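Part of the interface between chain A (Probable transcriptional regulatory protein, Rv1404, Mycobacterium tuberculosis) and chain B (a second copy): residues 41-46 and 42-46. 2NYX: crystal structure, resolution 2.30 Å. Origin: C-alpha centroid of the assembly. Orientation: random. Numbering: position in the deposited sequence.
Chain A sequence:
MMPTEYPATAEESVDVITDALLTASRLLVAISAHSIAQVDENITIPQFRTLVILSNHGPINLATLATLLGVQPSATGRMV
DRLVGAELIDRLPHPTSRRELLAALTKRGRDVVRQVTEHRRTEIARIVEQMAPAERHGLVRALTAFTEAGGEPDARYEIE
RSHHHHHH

Chain A 41-46: ENITIP
Chain B (42-46) NITIP

Two copies of the same short segment, each a loop that turns into the first residues of a helix, meet here around their threonines: the CA atoms of Thr A44 and Thr B44 lie 5.0 Å apart. The stretches cross there obliquely, their directions more nearly opposed than parallel. No hydrogen bond crosses between them, so the contact rests on van der Waals packing, with 262 Å² buried in all.

Glu A41 (phi/psi -73/-12; chi1 p, chi2 t) and Asn A42 (-104/-30; chi1 m) direct their CA-to-CB bonds away from the chain B stretch. Asn A42 contributes backbone instead: its O lies 3.8 Å from CG2 of Thr B44. At Ile A43 the chain extends (-53/139). Its CA-to-CB bond also points away; the side chain, t at chi1 and chi2, is buried, while its O comes within 3.6 Å of the same Thr B44 CG2. This methyl thus packs beside two carbonyl oxygens without hydrogen bonding.

Thr A44 (-92/179) and Thr B44 (-74/164) both occupy N-cap positions with chi1 p. Threonine suits the place because its two branches differ in chemistry: OG1 caps a backbone N just past the stretch, and CG2 supplies an apolar surface. The CG2 atoms of Thr A44 and Thr B44 are 4.4 Å apart.

Helical geometry begins at Ile A45 (-64/-56) and Ile B45 (-63/-47). Both CA-to-CB bonds point sideways, but m, t rotamers bring the side-chain ends nearer the partner stretch. CG1 of Ile A45 meets CG1 of Ile B45 at 3.5 Å, a close apolar contact, and CD1 of Ile A45 lies 3.8 Å from O of Ile B43 (-84/124; t, t). Isoleucine suits the place because its CG1 and CD1 carry an apolar surface to the partner. Pro A46 (-66/-28, C-gamma endo) continues the helix without touching the chain B stretch; its ring restricts phi to a helix-compatible value.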

# COMPACT_ATOMS: atom_id res chain seq x y z
N GLU A 41 10.89 7.33 -5.55
CA GLU A 41 10.58 6.24 -6.48
C GLU A 41 11.34 4.95 -6.16
O GLU A 41 11.02 3.89 -6.71
CB GLU A 41 10.86 6.68 -7.92
CG GLU A 41 12.35 6.79 -8.23
CD GLU A 41 12.60 7.29 -9.62
OE1 GLU A 41 12.35 8.49 -9.86
OE2 GLU A 41 13.06 6.50 -10.47
N ASN A 42 12.34 5.05 -5.29
CA ASN A 42 13.21 3.92 -4.98
C ASN A 42 12.94 3.24 -3.64
O ASN A 42 13.19 2.04 -3.49
CB ASN A 42 14.67 4.36 -5.03
CG ASN A 42 15.10 4.80 -6.41
OD1 ASN A 42 15.81 5.80 -6.55
ND2 ASN A 42 14.69 4.06 -7.44
N ILE A 43 12.45 4.00 -2.67
CA ILE A 43 12.31 3.49 -1.31
C ILE A 43 11.52 2.18 -1.29
O ILE A 43 10.53 2.03 -2.02
CB ILE A 43 11.71 4.58 -0.37
CG1 ILE A 43 11.95 4.24 1.11
CG2 ILE A 43 10.24 4.83 -0.68
CD1 ILE A 43 11.65 5.38 2.06
N THR A 44 11.97 1.23 -0.47
CA THR A 44 11.35 -0.10 -0.40
C THR A 44 10.26 -0.18 0.67
O THR A 44 9.99 0.80 1.36
CB THR A 44 12.39 -1.20 -0.15
OG1 THR A 44 13.09 -0.91 1.07
CG2 THR A 44 13.39 -1.27 -1.29
N ILE A 45 9.63 -1.35 0.78
CA ILE A 45 8.62 -1.60 1.80
C ILE A 45 9.22 -1.53 3.22
O ILE A 45 8.74 -0.76 4.05
CB ILE A 45 7.83 -2.93 1.56
CG1 ILE A 45 6.84 -2.78 0.40
CG2 ILE A 45 7.08 -3.40 2.82
CD1 ILE A 45 6.32 -4.11 -0.15
N PRO A 46 10.27 -2.34 3.52
CA PRO A 46 10.84 -2.28 4.87
C PRO A 46 11.50 -0.95 5.22
O PRO A 46 11.53 -0.58 6.38
CB PRO A 46 11.86 -3.42 4.89
CG PRO A 46 12.18 -3.67 3.48
CD PRO A 46 10.94 -3.36 2.70
N ASN B 42 12.29 -7.78 -2.75
CA ASN B 42 12.87 -6.61 -3.41
C ASN B 42 11.90 -5.71 -4.17
O ASN B 42 12.27 -4.63 -4.62
CB ASN B 42 13.96 -7.06 -4.39
CG ASN B 42 15.28 -7.33 -3.72
OD1 ASN B 42 16.21 -7.79 -4.36
ND2 ASN B 42 15.36 -7.06 -2.41
N ILE B 43 10.67 -6.16 -4.33
CA ILE B 43 9.72 -5.40 -5.12
C ILE B 43 9.03 -4.29 -4.29
O ILE B 43 8.45 -4.55 -3.24
CB ILE B 43 8.74 -6.34 -5.84
CG1 ILE B 43 7.88 -5.58 -6.83
CG2 ILE B 43 7.89 -7.12 -4.85
CD1 ILE B 43 7.35 -6.46 -7.92
N THR B 44 9.15 -3.05 -4.77
CA THR B 44 8.51 -1.90 -4.14
C THR B 44 7.01 -1.91 -4.40
O THR B 44 6.53 -2.60 -5.30
CB THR B 44 9.09 -0.54 -4.63
OG1 THR B 44 8.64 -0.26 -5.97
CG2 THR B 44 10.62 -0.53 -4.58
N ILE B 45 6.27 -1.12 -3.62
CA ILE B 45 4.82 -0.98 -3.78
C ILE B 45 4.40 -0.37 -5.14
O ILE B 45 3.49 -0.90 -5.78
CB ILE B 45 4.16 -0.26 -2.55
CG1 ILE B 45 4.18 -1.20 -1.34
CG2 ILE B 45 2.74 0.20 -2.88
CD1 ILE B 45 3.39 -0.74 -0.11
N PRO B 46 5.05 0.74 -5.56
CA PRO B 46 4.79 1.24 -6.93
C PRO B 46 5.06 0.18 -8.02
O PRO B 46 4.27 0.03 -8.96
CB PRO B 46 5.77 2.41 -7.06
CG PRO B 46 5.97 2.89 -5.64
CD PRO B 46 5.98 1.63 -4.83